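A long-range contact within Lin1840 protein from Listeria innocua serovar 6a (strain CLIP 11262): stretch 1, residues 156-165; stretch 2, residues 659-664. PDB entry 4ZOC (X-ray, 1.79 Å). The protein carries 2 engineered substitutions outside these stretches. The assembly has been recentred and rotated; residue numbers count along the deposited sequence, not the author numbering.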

# COMPACT_ATOMS: atom_id res chain seq x y z
N GLU A 156 -7.88 -10.83 7.76
CA GLU A 156 -7.45 -10.69 6.39
C GLU A 156 -8.12 -11.66 5.34
O GLU A 156 -7.84 -11.59 4.11
CB GLU A 156 -5.92 -10.84 6.33
CG GLU A 156 -5.45 -12.28 6.39
CD GLU A 156 -3.96 -12.39 6.56
OE1 GLU A 156 -3.38 -11.48 7.23
OE2 GLU A 156 -3.37 -13.40 6.03
N ASP A 157 -9.04 -12.50 5.79
CA ASP A 157 -9.70 -13.45 4.88
C ASP A 157 -11.15 -13.13 4.60
O ASP A 157 -11.96 -13.05 5.51
CB ASP A 157 -9.66 -14.86 5.46
CG ASP A 157 -10.17 -15.86 4.45
OD1 ASP A 157 -9.61 -15.85 3.33
OD2 ASP A 157 -11.17 -16.53 4.76
N PRO A 158 -11.51 -12.97 3.32
CA PRO A 158 -12.89 -12.61 3.00
C PRO A 158 -13.84 -13.72 3.36
O PRO A 158 -15.00 -13.40 3.73
CB PRO A 158 -12.88 -12.35 1.51
CG PRO A 158 -11.45 -12.17 1.16
CD PRO A 158 -10.61 -12.82 2.18
N PHE A 159 -13.42 -15.00 3.21
CA PHE A 159 -14.37 -16.13 3.55
C PHE A 159 -14.68 -16.21 5.04
O PHE A 159 -15.88 -16.20 5.45
CB PHE A 159 -13.87 -17.50 3.06
CG PHE A 159 -14.81 -18.62 3.33
CD1 PHE A 159 -15.95 -18.72 2.64
CD2 PHE A 159 -14.54 -19.54 4.32
CE1 PHE A 159 -16.84 -19.77 2.90
CE2 PHE A 159 -15.40 -20.55 4.60
CZ PHE A 159 -16.55 -20.65 3.88
N LEU A 160 -13.65 -16.29 5.85
CA LEU A 160 -13.84 -16.16 7.25
C LEU A 160 -14.69 -14.95 7.59
O LEU A 160 -15.65 -15.03 8.43
CB LEU A 160 -12.50 -16.06 7.99
CG LEU A 160 -12.55 -16.11 9.49
CD1 LEU A 160 -13.27 -17.36 10.05
CD2 LEU A 160 -11.19 -16.06 10.14
N ASN A 161 -14.38 -13.78 7.03
CA ASN A 161 -15.10 -12.59 7.46
C ASN A 161 -16.56 -12.70 7.08
O ASN A 161 -17.44 -12.24 7.81
CB ASN A 161 -14.52 -11.28 6.84
CG ASN A 161 -13.12 -10.99 7.36
OD1 ASN A 161 -12.70 -11.64 8.35
ND2 ASN A 161 -12.48 -9.99 6.85
N SER A 162 -16.80 -13.28 5.90
CA SER A 162 -18.18 -13.51 5.43
C SER A 162 -18.97 -14.45 6.37
O SER A 162 -20.10 -14.13 6.76
CB SER A 162 -18.19 -14.08 4.00
OG SER A 162 -17.68 -13.17 3.02
N GLU A 163 -18.34 -15.56 6.78
CA GLU A 163 -18.98 -16.63 7.61
C GLU A 163 -19.28 -16.07 9.00
O GLU A 163 -20.39 -16.21 9.51
CB GLU A 163 -18.16 -17.87 7.63
CG GLU A 163 -18.08 -18.55 6.24
CD GLU A 163 -19.40 -19.14 5.86
OE1 GLU A 163 -19.83 -20.04 6.54
OE2 GLU A 163 -20.07 -18.68 4.91
N LEU A 164 -18.32 -15.37 9.57
CA LEU A 164 -18.55 -14.78 10.89
C LEU A 164 -19.51 -13.56 10.90
O LEU A 164 -20.30 -13.36 11.87
CB LEU A 164 -17.23 -14.46 11.55
CG LEU A 164 -16.29 -15.68 11.69
CD1 LEU A 164 -15.08 -15.18 12.49
CD2 LEU A 164 -16.86 -16.88 12.39
N GLY A 165 -19.52 -12.80 9.83
CA GLY A 165 -20.49 -11.75 9.69
C GLY A 165 -21.90 -12.30 9.65
O GLY A 165 -22.79 -11.75 10.31
N GLU A 659 -6.75 -19.83 -1.02
CA GLU A 659 -7.82 -19.11 -0.40
C GLU A 659 -8.56 -20.04 0.53
O GLU A 659 -8.90 -21.18 0.09
CB GLU A 659 -8.79 -18.57 -1.45
CG GLU A 659 -8.24 -17.55 -2.42
CD GLU A 659 -9.31 -17.13 -3.44
OE1 GLU A 659 -9.99 -17.94 -4.06
OE2 GLU A 659 -9.50 -15.94 -3.58
N LEU A 660 -8.89 -19.60 1.74
CA LEU A 660 -9.70 -20.41 2.62
C LEU A 660 -11.12 -20.54 2.09
O LEU A 660 -11.73 -19.52 1.71
CB LEU A 660 -9.81 -19.79 4.03
CG LEU A 660 -10.41 -20.61 5.14
CD1 LEU A 660 -9.51 -21.78 5.54
CD2 LEU A 660 -10.73 -19.67 6.32
N LYS A 661 -11.64 -21.78 2.05
CA LYS A 661 -12.97 -22.02 1.53
C LYS A 661 -13.83 -22.90 2.45
O LYS A 661 -15.03 -23.06 2.15
CB LYS A 661 -12.90 -22.69 0.16
CG LYS A 661 -12.24 -21.89 -0.94
CD LYS A 661 -12.91 -20.66 -1.29
CE LYS A 661 -12.18 -20.02 -2.49
NZ LYS A 661 -12.88 -18.74 -2.72
N ALA A 662 -13.27 -23.39 3.57
CA ALA A 662 -14.02 -24.09 4.56
C ALA A 662 -13.21 -24.17 5.81
O ALA A 662 -11.98 -24.20 5.78
CB ALA A 662 -14.45 -25.52 4.08
N PHE A 663 -13.91 -24.21 6.92
CA PHE A 663 -13.26 -24.44 8.22
C PHE A 663 -14.27 -24.99 9.22
O PHE A 663 -15.47 -24.66 9.13
CB PHE A 663 -12.62 -23.13 8.75
CG PHE A 663 -13.63 -22.04 9.06
CD1 PHE A 663 -14.00 -21.16 8.10
CD2 PHE A 663 -14.18 -21.93 10.33
CE1 PHE A 663 -14.88 -20.16 8.39
CE2 PHE A 663 -15.08 -20.91 10.60
CZ PHE A 663 -15.45 -20.03 9.63
N GLU A 664 -13.81 -25.80 10.18
CA GLU A 664 -14.63 -26.30 11.28
C GLU A 664 -13.71 -26.57 12.46
O GLU A 664 -12.61 -27.17 12.35
CB GLU A 664 -15.37 -27.64 10.95
CG GLU A 664 -16.25 -28.07 12.10
CD GLU A 664 -17.12 -29.29 11.85
OE1 GLU A 664 -17.47 -29.59 10.69
OE2 GLU A 664 -17.49 -29.95 12.86
O HOH W 1 -10.99 -16.93 1.21

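The first turns of a helix pack on a strand almost five hundred residues away in sequence through an apolar contact in which Phe159 and Phe663 have the largest covered areas, followed by Leu660, and no direct hydrogen bond crosses between the stretches. It illustrates a general principle: a helix can be held against a strand by side-chain packing, with nearby polar groups satisfied by a helix cap and a bridging water.

The axes of helix 158-165 and strand 659-664 approach to 7.8 Å and run at 37° to each other. Phe159 sits where the backbones come nearest, its CA 6.4 Å from the CA of Lys661, and its CA-to-CB bond points toward the strand. With chi1 in the t well, the ring is laid against the strand backbone itself. The CA of Lys661 stands 4.2 Å from the Phe159 ring centroid and 14° off the normal, a CH-pi contact over the face, while Phe159 CZ lies 3.3 Å from Lys661 O. The CA-to-CB bond of Lys661 points away from the helix, and its NZ forms a salt bridge with OE1 of Glu659 at 3.3 Å, a weak hydrogen bond. The CA-to-CB bond of Leu660 points toward the helix, and its CD2 lies 3.5 Å from Asp157 OD2 and 4.3 Å from Phe159 CD2.

Phe663 approaches differently. Its CA-to-CB bond points sideways, but the end of the ring reaches the helix, where CZ meets Leu160 CD1 at 3.5 Å and Glu163 CB at 4.0 Å. Phe663 CD1 also lies at the edge of the Phe159 ring, 3.8 Å from Phe159 CE2, so the two aromatic residues touch each other.

At the helix start, Asp157 combines two roles. Its OD2 caps the helix by accepting from Leu160 N at 2.7 Å, nearly linearly, while one water donates both to Asp157 OD1 (2.8 Å) and to Leu660 O (2.7 Å), providing a polar bridge alongside the apolar contacts.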